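Local coordinates for conserved Archaeal protein (Sulfolobus acidocaldarius, PDB 4OPU) that reduces the double bonds of geranylgeranyl chains with the help of FAD, yielding the saturated phytanyl chains of archaeal membrane lipids, at residues 3-8 against 147-152; 182-187 against 270-275; 206-211 against 251-256. The protein carries 1 engineered substitution. All coordinates share one frame; numbering follows the deposited sequence.

Contact 1: residues 3-8 against 147-152; sequences KELKYD and LTVYSK
Thr148 N donates to Lys3 O at 2.9 Å, and Thr148 O takes the N-H of Leu5, so one residue of strand 147-150 serves two residues of strand 3-6. The same ladder repeats one step on: Tyr150 N reaches Leu5 O at 2.8 Å with an N-H...O angle of 178°, while Tyr150 O accepts from Tyr7 N. Leu5, Thr148 and Tyr150 thus each spend both N-H and C=O on the partner, Lys3 only its O and Tyr7 only its N, the alternation of a parallel pair. At Asp8 and Lys152 the bonding is more bent: Lys152 N meets Asp8 O at 3.1 Å from above the carbonyl plane, with the N-H...O angle down to 137°. Two polar side chains find their partners outside the pair: Tyr7 OH at Glu116 and Asp8 OD2 at the backbone N of Lys31. Leu5 CD1 touches Leu147 CD2 at 3.7 Å and also Val149 CG2, an apolar patch on the face that Lys3 shares. On the face of Glu4, Thr148, Lys6 and Tyr150, the carboxylate of Glu4 stands at the edge of the Tyr150 ring, their planes 79° apart and OE1 3.7 Å from CE2. Strand 3-6 is outermost in a four-stranded mixed sheet; strand 145-150 lies between it and strand 132-140, to which Leu147 and Val149 bond, while helix 302-321 brings Phe320 against Asp8 and Lys152.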
loop_
_atom_site.group_PDB
_atom_site.type_symbol
_atom_site.label_atom_id
_atom_site.label_comp_id
_atom_site.label_asym_id
_atom_site.label_seq_id
_atom_site.Cartn_x
_atom_site.Cartn_y
_atom_site.Cartn_z
ATOM N N LYS A 3 -25.145 22.950 -12.465
ATOM C CA LYS A 3 -25.147 22.000 -13.573
ATOM C C LYS A 3 -25.086 20.554 -13.074
ATOM O O LYS A 3 -24.431 20.268 -12.072
ATOM C CB LYS A 3 -23.969 22.299 -14.506
ATOM C CG LYS A 3 -23.989 21.562 -15.832
ATOM C CD LYS A 3 -22.931 22.127 -16.769
ATOM C CE LYS A 3 -22.875 21.355 -18.076
ATOM N NZ LYS A 3 -22.456 19.942 -17.863
ATOM N N GLU A 4 -25.769 19.647 -13.769
ATOM C CA GLU A 4 -25.802 18.240 -13.363
ATOM C C GLU A 4 -25.450 17.276 -14.498
ATOM O O GLU A 4 -25.844 17.476 -15.646
ATOM C CB GLU A 4 -27.178 17.882 -12.797
ATOM C CG GLU A 4 -27.489 18.524 -11.454
ATOM C CD GLU A 4 -28.809 18.055 -10.873
ATOM O OE1 GLU A 4 -29.499 17.247 -11.532
ATOM O OE2 GLU A 4 -29.159 18.491 -9.757
ATOM N N LEU A 5 -24.709 16.224 -14.156
ATOM C CA LEU A 5 -24.313 15.192 -15.111
ATOM C C LEU A 5 -24.573 13.800 -14.542
ATOM O O LEU A 5 -24.516 13.601 -13.328
ATOM C CB LEU A 5 -22.832 15.331 -15.476
ATOM C CG LEU A 5 -22.356 16.635 -16.116
ATOM C CD1 LEU A 5 -21.008 17.021 -15.541
ATOM C CD2 LEU A 5 -22.265 16.493 -17.626
ATOM N N LYS A 6 -24.848 12.839 -15.419
ATOM C CA LYS A 6 -25.091 11.466 -14.989
ATOM C C LYS A 6 -24.088 10.489 -15.593
ATOM O O LYS A 6 -23.943 10.408 -16.814
ATOM C CB LYS A 6 -26.514 11.030 -15.347
ATOM C CG LYS A 6 -27.499 11.124 -14.195
ATOM C CD LYS A 6 -28.806 10.423 -14.527
ATOM C CE LYS A 6 -29.694 10.298 -13.298
ATOM N NZ LYS A 6 -30.008 11.625 -12.698
ATOM N N TYR A 7 -23.402 9.752 -14.725
ATOM C CA TYR A 7 -22.480 8.704 -15.145
ATOM C C TYR A 7 -22.799 7.396 -14.432
ATOM O O TYR A 7 -23.503 7.389 -13.423
ATOM C CB TYR A 7 -21.031 9.107 -14.862
ATOM C CG TYR A 7 -20.522 10.251 -15.706
ATOM C CD1 TYR A 7 -20.733 11.567 -15.324
ATOM C CD2 TYR A 7 -19.823 10.014 -16.881
ATOM C CE1 TYR A 7 -20.268 12.617 -16.091
ATOM C CE2 TYR A 7 -19.352 11.057 -17.655
ATOM C CZ TYR A 7 -19.577 12.358 -17.255
ATOM O OH TYR A 7 -19.113 13.401 -18.021
ATOM N N ASP A 8 -22.280 6.291 -14.955
ATOM C CA ASP A 8 -22.427 5.003 -14.291
ATOM C C ASP A 8 -21.488 4.917 -13.094
ATOM O O ASP A 8 -21.877 4.469 -12.015
ATOM C CB ASP A 8 -22.155 3.849 -15.262
ATOM C CG ASP A 8 -23.234 3.704 -16.317
ATOM O OD1 ASP A 8 -24.319 3.176 -15.994
ATOM O OD2 ASP A 8 -22.996 4.108 -17.474
ATOM N N LEU A 147 -19.791 21.580 -10.619
ATOM C CA LEU A 147 -20.678 20.628 -11.274
ATOM C C LEU A 147 -21.082 19.522 -10.310
ATOM O O LEU A 147 -20.283 19.075 -9.488
ATOM C CB LEU A 147 -20.016 20.026 -12.517
ATOM C CG LEU A 147 -19.540 21.000 -13.598
ATOM C CD1 LEU A 147 -18.062 21.326 -13.426
ATOM C CD2 LEU A 147 -19.814 20.444 -14.989
ATOM N N THR A 148 -22.334 19.093 -10.416
ATOM C CA THR A 148 -22.846 18.007 -9.594
ATOM C C THR A 148 -22.937 16.732 -10.426
ATOM O O THR A 148 -23.726 16.650 -11.367
ATOM C CB THR A 148 -24.227 18.355 -9.006
ATOM O OG1 THR A 148 -24.069 19.308 -7.946
ATOM C CG2 THR A 148 -24.908 17.119 -8.462
ATOM N N VAL A 149 -22.116 15.746 -10.084
ATOM C CA VAL A 149 -22.072 14.498 -10.836
ATOM C C VAL A 149 -22.770 13.372 -10.084
ATOM O O VAL A 149 -22.445 13.086 -8.932
ATOM C CB VAL A 149 -20.618 14.080 -11.146
ATOM C CG1 VAL A 149 -20.560 12.625 -11.595
ATOM C CG2 VAL A 149 -20.023 14.996 -12.201
ATOM N N TYR A 150 -23.737 12.742 -10.744
ATOM C CA TYR A 150 -24.422 11.586 -10.181
ATOM C C TYR A 150 -23.822 10.291 -10.713
ATOM O O TYR A 150 -23.407 10.212 -11.869
ATOM C CB TYR A 150 -25.920 11.640 -10.482
ATOM C CG TYR A 150 -26.681 12.631 -9.629
ATOM C CD1 TYR A 150 -26.965 12.355 -8.297
ATOM C CD2 TYR A 150 -27.122 13.838 -10.157
ATOM C CE1 TYR A 150 -27.661 13.255 -7.512
ATOM C CE2 TYR A 150 -27.822 14.747 -9.378
ATOM C CZ TYR A 150 -28.087 14.449 -8.056
ATOM O OH TYR A 150 -28.780 15.345 -7.275
ATOM N N SER A 151 -23.780 9.278 -9.855
ATOM C CA SER A 151 -23.206 7.990 -10.216
ATOM C C SER A 151 -23.883 6.867 -9.444
ATOM O O SER A 151 -24.367 7.074 -8.330
ATOM C CB SER A 151 -21.703 7.976 -9.942
ATOM O OG SER A 151 -21.447 8.018 -8.548
ATOM N N LYS A 152 -23.915 5.677 -10.034
ATOM C CA LYS A 152 -24.449 4.515 -9.339
ATOM C C LYS A 152 -23.435 4.010 -8.314
ATOM O O LYS A 152 -23.805 3.548 -7.236
ATOM C CB LYS A 152 -24.813 3.406 -10.329
ATOM C CG LYS A 152 -25.742 3.845 -11.457
ATOM C CD LYS A 152 -27.014 4.496 -10.928
ATOM C CE LYS A 152 -27.867 3.518 -10.135
ATOM N NZ LYS A 152 -29.184 4.108 -9.759
#

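Contact 2: residues 182-187 against 270-275. With GRG (geranylgeranyl diphosphate), chain C.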
loop_
_atom_site.group_PDB
_atom_site.type_symbol
_atom_site.label_atom_id
_atom_site.label_comp_id
_atom_site.label_asym_id
_atom_site.label_seq_id
_atom_site.Cartn_x
_atom_site.Cartn_y
_atom_site.Cartn_z
ATOM N N ASP A 182 -0.908 2.658 13.505
ATOM C CA ASP A 182 -1.127 1.741 12.387
ATOM C C ASP A 182 -0.710 2.380 11.067
ATOM O O ASP A 182 -1.183 1.984 10.001
ATOM C CB ASP A 182 -2.590 1.297 12.315
ATOM C CG ASP A 182 -2.920 0.210 13.321
ATOM O OD1 ASP A 182 -1.985 -0.333 13.949
ATOM O OD2 ASP A 182 -4.117 -0.112 13.474
ATOM N N ALA A 183 0.175 3.369 11.146
ATOM C CA ALA A 183 0.705 4.021 9.954
ATOM C C ALA A 183 2.142 4.478 10.175
ATOM O O ALA A 183 2.567 4.684 11.308
ATOM C CB ALA A 183 -0.167 5.199 9.556
ATOM N N ASP A 184 2.884 4.632 9.085
ATOM C CA ASP A 184 4.242 5.156 9.148
ATOM C C ASP A 184 4.354 6.435 8.334
ATOM O O ASP A 184 3.734 6.565 7.279
ATOM C CB ASP A 184 5.253 4.126 8.638
ATOM C CG ASP A 184 5.550 3.041 9.655
ATOM O OD1 ASP A 184 4.632 2.658 10.412
ATOM O OD2 ASP A 184 6.707 2.573 9.696
ATOM N N VAL A 185 5.135 7.388 8.829
ATOM C CA VAL A 185 5.470 8.560 8.036
ATOM C C VAL A 185 6.795 8.280 7.335
ATOM O O VAL A 185 7.759 7.842 7.966
ATOM C CB VAL A 185 5.551 9.844 8.897
ATOM C CG1 VAL A 185 6.276 9.576 10.208
ATOM C CG2 VAL A 185 6.209 10.979 8.118
ATOM N N ALA A 186 6.830 8.498 6.025
ATOM C CA ALA A 186 8.008 8.177 5.230
ATOM C C ALA A 186 8.446 9.369 4.384
ATOM O O ALA A 186 7.621 10.155 3.924
ATOM C CB ALA A 186 7.737 6.970 4.357
ATOM N N TYR A 187 9.755 9.493 4.187
ATOM C CA TYR A 187 10.346 10.621 3.473
ATOM C C TYR A 187 11.400 10.111 2.502
ATOM O O TYR A 187 12.100 9.142 2.798
ATOM C CB TYR A 187 10.959 11.617 4.467
ATOM C CG TYR A 187 11.654 12.809 3.845
ATOM C CD1 TYR A 187 10.963 13.985 3.593
ATOM C CD2 TYR A 187 13.007 12.769 3.534
ATOM C CE1 TYR A 187 11.596 15.082 3.036
ATOM C CE2 TYR A 187 13.649 13.860 2.976
ATOM C CZ TYR A 187 12.939 15.014 2.729
ATOM O OH TYR A 187 13.572 16.104 2.174
ATOM N N VAL A 270 1.949 6.766 5.048
ATOM C CA VAL A 270 1.626 5.487 4.431
ATOM C C VAL A 270 1.114 4.524 5.494
ATOM O O VAL A 270 1.790 4.275 6.492
ATOM C CB VAL A 270 2.847 4.877 3.693
ATOM C CG1 VAL A 270 4.136 5.149 4.447
ATOM C CG2 VAL A 270 2.650 3.383 3.468
ATOM N N PRO A 271 -0.101 3.991 5.291
ATOM C CA PRO A 271 -0.718 3.072 6.255
ATOM C C PRO A 271 -0.018 1.719 6.285
ATOM O O PRO A 271 0.393 1.221 5.241
ATOM C CB PRO A 271 -2.155 2.937 5.738
ATOM C CG PRO A 271 -2.053 3.208 4.279
ATOM C CD PRO A 271 -0.973 4.242 4.128
ATOM N N THR A 272 0.127 1.138 7.469
ATOM C CA THR A 272 0.765 -0.167 7.594
ATOM C C THR A 272 -0.117 -1.114 8.397
ATOM O O THR A 272 0.250 -1.544 9.491
ATOM C CB THR A 272 2.153 -0.067 8.257
ATOM O OG1 THR A 272 2.022 0.467 9.581
ATOM C CG2 THR A 272 3.077 0.830 7.444
ATOM N N ARG A 273 -1.283 -1.433 7.846
ATOM C CA ARG A 273 -2.241 -2.298 8.522
ATOM C C ARG A 273 -3.045 -3.137 7.542
ATOM O O ARG A 273 -2.870 -3.037 6.327
ATOM C CB ARG A 273 -3.198 -1.467 9.381
ATOM C CG ARG A 273 -3.892 -0.345 8.623
ATOM C CD ARG A 273 -5.197 0.071 9.291
ATOM N NE ARG A 273 -6.239 -0.941 9.132
ATOM C CZ ARG A 273 -7.517 -0.760 9.449
ATOM N NH1 ARG A 273 -8.394 -1.739 9.265
ATOM N NH2 ARG A 273 -7.922 0.400 9.948
ATOM N N ARG A 274 -3.925 -3.971 8.088
ATOM C CA ARG A 274 -4.916 -4.697 7.304
ATOM C C ARG A 274 -5.816 -3.713 6.558
ATOM O O ARG A 274 -5.929 -2.552 6.955
ATOM C CB ARG A 274 -5.749 -5.600 8.216
ATOM C CG ARG A 274 -6.594 -4.832 9.215
ATOM C CD ARG A 274 -6.545 -5.457 10.596
ATOM N NE ARG A 274 -7.275 -4.650 11.571
ATOM C CZ ARG A 274 -6.752 -3.628 12.241
ATOM N NH1 ARG A 274 -5.485 -3.283 12.056
ATOM N NH2 ARG A 274 -7.496 -2.951 13.104
ATOM N N PRO A 275 -6.465 -4.163 5.472
ATOM C CA PRO A 275 -7.345 -3.240 4.745
ATOM C C PRO A 275 -8.606 -2.889 5.535
ATOM O O PRO A 275 -8.871 -3.510 6.565
ATOM C CB PRO A 275 -7.693 -4.020 3.477
ATOM C CG PRO A 275 -7.557 -5.448 3.870
ATOM C CD PRO A 275 -6.415 -5.491 4.838
HETATM C C20 GRG C . 7.669 -2.799 9.187
HETATM C C19 GRG C . 6.067 -0.732 9.155
HETATM C C18 GRG C . 7.184 -1.529 8.523
HETATM C C17 GRG C . 7.743 -1.105 7.372
HETATM C C16 GRG C . 7.263 0.170 6.712
HETATM C C14 GRG C . 7.999 3.356 5.382
HETATM C C13 GRG C . 8.057 1.870 5.102
HETATM C C15 GRG C . 8.476 0.918 6.199
HETATM C C12 GRG C . 7.733 1.369 3.888
HETATM C C11 GRG C . 7.295 2.226 2.718
HETATM C C9 GRG C . 8.504 2.812 2.021
HETATM C C8 GRG C . 8.954 1.940 0.866
HETATM C C10 GRG C . 10.331 2.162 0.290
HETATM C C7 GRG C . 8.149 0.982 0.346
HETATM C C6 GRG C . 8.588 0.106 -0.813
HETATM C C5 GRG C . 9.369 -1.080 -0.286
HETATM C C3 GRG C . 9.282 -2.235 -1.258
HETATM C C4 GRG C . 10.064 -3.484 -0.959
HETATM C C2 GRG C . 8.520 -2.160 -2.375
HETATM C C1 GRG C . 8.402 -3.297 -3.375
HETATM O O1 GRG C . 9.647 -3.573 -3.968
HETATM P PA GRG C . 9.749 -4.908 -4.799
HETATM O O1A GRG C . 8.347 -5.386 -5.083
HETATM O O3A GRG C . 10.498 -6.014 -3.960
HETATM O O2A GRG C . 10.482 -4.662 -6.091
#
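Asp184 and Val270 form an antiparallel hydrogen-bonded pair: Asp184 N to Val270 O is 2.8 Å, and Val270 N returns a bond to Asp184 O at 2.9 Å. Ala183 and Pro271 are the next, non-hydrogen-bonded pair, after which the chain leaves the strand and Thr272 N donates to Asp182 O from above the carbonyl plane. The overall directions are 152° apart. On the face of Asp184 and Val270, CG1 of Val270 packs 4.0 Å from Ala186 CB. It lies between the backbone N and the carbonyl carbon (chi1 37°), which turns it to that methyl. Asp184 and Thr272 cross at about a right angle, and both reach the geranylgeranyl chain: Asp184 OD2 lies 3.4 Å from C19, and Thr272 CG2 3.8 Å from the same carbon. Ala186 CB touches C14 further along the lipid and also meets the flavin cofactor. At the other end, Asp182 OD2 approaches the edge of the Arg274 guanidinium in a long salt bridge, 3.7 Å to NH1, a group whose stronger partner is Asp349. One face of that guanidinium is covered by NH1 of Arg273, whose NH2 pairs with Glu176. This contact therefore gives the isoprenoid pocket two methyl groups and one carboxylate, while the charges beyond it gather in a network with Arg352 and Asp349 of helix 332-355, where the acids probably offset the two closely packed guanidinium groups.

Contact 3: residues 206-211 against 251-256. With GRG (geranylgeranyl diphosphate), chain D.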
loop_
_atom_site.group_PDB
_atom_site.type_symbol
_atom_site.label_atom_id
_atom_site.label_comp_id
_atom_site.label_asym_id
_atom_site.label_seq_id
_atom_site.Cartn_x
_atom_site.Cartn_y
_atom_site.Cartn_z
ATOM N N PHE A 206 17.915 -1.116 4.742
ATOM C CA PHE A 206 18.679 -1.142 5.985
ATOM C C PHE A 206 17.770 -1.152 7.211
ATOM O O PHE A 206 17.118 -0.156 7.519
ATOM C CB PHE A 206 19.623 0.061 6.065
ATOM C CG PHE A 206 20.455 0.273 4.830
ATOM C CD1 PHE A 206 21.682 -0.347 4.690
ATOM C CD2 PHE A 206 20.015 1.110 3.817
ATOM C CE1 PHE A 206 22.450 -0.151 3.556
ATOM C CE2 PHE A 206 20.779 1.313 2.683
ATOM C CZ PHE A 206 21.998 0.682 2.553
ATOM N N ILE A 207 17.733 -2.280 7.909
ATOM C CA ILE A 207 17.045 -2.356 9.191
ATOM C C ILE A 207 17.903 -1.716 10.279
ATOM O O ILE A 207 19.085 -2.037 10.411
ATOM C CB ILE A 207 16.732 -3.810 9.581
ATOM C CG1 ILE A 207 15.955 -4.510 8.464
ATOM C CG2 ILE A 207 15.971 -3.857 10.895
ATOM C CD1 ILE A 207 14.680 -3.804 8.081
ATOM N N ASP A 208 17.306 -0.810 11.049
ATOM C CA ASP A 208 18.007 -0.124 12.132
ATOM C C ASP A 208 17.016 0.680 12.967
ATOM O O ASP A 208 16.543 1.731 12.538
ATOM C CB ASP A 208 19.104 0.790 11.578
ATOM C CG ASP A 208 20.184 1.092 12.599
ATOM O OD1 ASP A 208 19.843 1.368 13.769
ATOM O OD2 ASP A 208 21.378 1.048 12.229
ATOM N N GLN A 209 16.712 0.185 14.164
ATOM C CA GLN A 209 15.679 0.788 15.003
ATOM C C GLN A 209 16.105 2.124 15.608
ATOM O O GLN A 209 15.279 2.849 16.164
ATOM C CB GLN A 209 15.275 -0.176 16.119
ATOM C CG GLN A 209 14.621 -1.457 15.622
ATOM C CD GLN A 209 13.265 -1.218 14.976
ATOM O OE1 GLN A 209 12.579 -0.240 15.282
ATOM N NE2 GLN A 209 12.872 -2.114 14.076
ATOM N N GLU A 210 17.387 2.453 15.498
ATOM C CA GLU A 210 17.887 3.718 16.024
ATOM C C GLU A 210 17.824 4.827 14.981
ATOM O O GLU A 210 17.600 5.990 15.315
ATOM C CB GLU A 210 19.322 3.563 16.532
ATOM C CG GLU A 210 19.452 2.677 17.760
ATOM C CD GLU A 210 20.895 2.452 18.170
ATOM O OE1 GLU A 210 21.759 3.268 17.784
ATOM O OE2 GLU A 210 21.164 1.455 18.875
ATOM N N THR A 211 18.020 4.465 13.717
ATOM C CA THR A 211 18.066 5.455 12.644
ATOM C C THR A 211 16.740 5.560 11.892
ATOM O O THR A 211 16.554 6.454 11.065
ATOM C CB THR A 211 19.189 5.135 11.641
ATOM O OG1 THR A 211 18.867 3.938 10.925
ATOM C CG2 THR A 211 20.509 4.946 12.365
ATOM N N ASP A 251 24.291 10.316 5.379
ATOM C CA ASP A 251 25.614 9.904 4.915
ATOM C C ASP A 251 25.918 8.449 5.265
ATOM O O ASP A 251 26.703 7.791 4.582
ATOM C CB ASP A 251 26.695 10.815 5.502
ATOM C CG ASP A 251 26.626 12.227 4.954
ATOM O OD1 ASP A 251 25.893 12.448 3.966
ATOM O OD2 ASP A 251 27.314 13.114 5.506
ATOM N N LYS A 252 25.286 7.957 6.325
ATOM C CA LYS A 252 25.498 6.590 6.786
ATOM C C LYS A 252 25.014 5.567 5.761
ATOM O O LYS A 252 25.601 4.495 5.622
ATOM C CB LYS A 252 24.793 6.375 8.129
ATOM C CG LYS A 252 24.931 4.975 8.709
ATOM C CD LYS A 252 24.393 4.918 10.134
ATOM C CE LYS A 252 24.324 3.487 10.651
ATOM N NZ LYS A 252 25.640 2.797 10.593
ATOM N N TYR A 253 23.952 5.906 5.037
ATOM C CA TYR A 253 23.348 4.971 4.090
ATOM C C TYR A 253 23.547 5.389 2.635
ATOM O O TYR A 253 23.337 4.591 1.723
ATOM C CB TYR A 253 21.856 4.814 4.388
ATOM C CG TYR A 253 21.577 4.327 5.791
ATOM C CD1 TYR A 253 21.858 3.020 6.158
ATOM C CD2 TYR A 253 21.036 5.174 6.748
ATOM C CE1 TYR A 253 21.609 2.569 7.439
ATOM C CE2 TYR A 253 20.781 4.730 8.034
ATOM C CZ TYR A 253 21.071 3.426 8.373
ATOM O OH TYR A 253 20.824 2.974 9.648
ATOM N N ALA A 254 23.954 6.636 2.418
ATOM C CA ALA A 254 24.208 7.123 1.066
ATOM C C ALA A 254 25.235 8.251 1.058
ATOM O O ALA A 254 24.876 9.422 0.945
ATOM C CB ALA A 254 22.911 7.586 0.423
ATOM N N PRO A 255 26.524 7.899 1.180
ATOM C CA PRO A 255 27.592 8.901 1.154
ATOM C C PRO A 255 28.036 9.243 -0.266
ATOM O O PRO A 255 28.691 10.262 -0.484
ATOM C CB PRO A 255 28.717 8.214 1.924
ATOM C CG PRO A 255 28.534 6.767 1.597
ATOM C CD PRO A 255 27.045 6.548 1.459
ATOM N N ASP A 256 27.674 8.391 -1.220
ATOM C CA ASP A 256 28.122 8.536 -2.600
ATOM C C ASP A 256 27.308 9.563 -3.383
ATOM O O ASP A 256 27.680 9.931 -4.497
ATOM C CB ASP A 256 28.069 7.183 -3.312
ATOM C CG ASP A 256 26.770 6.443 -3.061
ATOM O OD1 ASP A 256 26.242 6.531 -1.931
ATOM O OD2 ASP A 256 26.273 5.775 -3.993
HETATM C C20 GRG D . 10.982 -4.270 9.579
HETATM C C19 GRG D . 12.470 -6.421 9.543
HETATM C C18 GRG D . 11.576 -5.437 8.819
HETATM C C17 GRG D . 11.306 -5.599 7.506
HETATM C C16 GRG D . 11.899 -6.759 6.725
HETATM C C14 GRG D . 12.190 -4.831 4.383
HETATM C C13 GRG D . 11.831 -6.293 4.268
HETATM C C15 GRG D . 11.154 -7.007 5.425
HETATM C C12 GRG D . 12.140 -6.909 3.106
HETATM C C11 GRG D . 11.859 -8.365 2.785
HETATM C C9 GRG D . 10.521 -8.532 2.094
HETATM C C8 GRG D . 10.497 -8.181 0.612
HETATM C C10 GRG D . 10.693 -6.752 0.153
HETATM C C7 GRG D . 10.286 -9.162 -0.295
HETATM C C6 GRG D . 10.179 -8.965 -1.802
HETATM C C5 GRG D . 8.858 -8.332 -2.272
HETATM C C3 GRG D . 7.553 -9.009 -1.855
HETATM C C4 GRG D . 7.253 -9.479 -0.462
HETATM C C2 GRG D . 6.510 -9.256 -2.656
HETATM C C1 GRG D . 6.310 -8.913 -4.098
HETATM O O1 GRG D . 5.336 -7.882 -4.142
HETATM P PA GRG D . 4.097 -7.688 -3.147
HETATM O O1A GRG D . 4.153 -8.322 -1.780
HETATM O O3A GRG D . 2.794 -8.249 -3.853
HETATM O O2A GRG D . 3.925 -6.202 -2.928
#
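An Asx turn shapes the loop that leads from strand 202-206 to strand 216-221 in the catalytic domain of this geranylgeranyl reductase, and the C-terminal end of helix 242-253 packs onto it through Tyr253. The evidence for the turn is Asp208 OD1, which accepts from the backbone N of Glu210 at 3.2 Å, two residues on, with its anti lone pair. Asp208 CG lies anti to its own backbone N (chi1 -158°), a setting that brings OD1 to the N-H ahead of it while OD2 faces the helix. Tyr253 is the central side chain, buried and in contact with Phe206 at the strand end and with Asp208 and Thr211 of the loop. Its side chain and that of Phe206 slide past each other in opposite directions; the ring centroids are 4.8 Å apart and the planes 41° apart, an oblique pair. CD1 of Tyr253 rests over one face of the phenylalanine, displaced toward the rim, and CE1 reaches Phe206 CB at 3.5 Å. Trp217 of strand 216-221 stacks on the Tyr253 ring, and Tyr80 meets that of Phe206, so the pair belongs to a larger aromatic cluster. Lys252 lays CG over the centre of one face of the Tyr253 ring and crosses Asp208 at about a right angle, its CE 4.1 Å from Asp208 OD2 but its NZ 4.9 Å, too far for a salt bridge. Ile207 points away from the helix and instead places CD1 3.6 Å from C18 of the second geranylgeranyl chain, so along 206-208 successive side chains turn to helix, lipid and helix. Thr211 and Tyr253 come from opposite directions, Thr211 OG1 at the ring's edge, near its plane. There the two hydroxyls share a hydrogen bond, with Thr211 OG1 2.5 Å from Tyr253 OH.

Contact 2 is the core one, its centre about 8 Å from that of the chain; contact 3 is buried too but about 23 Å out, and contact 1, about 30 Å out, is only partly buried. Contacts 1 and 3 lie on opposite sides of the chain's centre. No two share a helix or strand, but strands 183-193 and 262-271 of contact 2 and strand 202-206 of contact 3 belong to one large mixed sheet, contact 1 to another. Contacts 2 and 3 both touch bound lipid. Parallel backbone bonding at a sheet edge marks contact 1, antiparallel bonds with charged side chains contact 2, and rings and hydroxyls without backbone pairing contact 3.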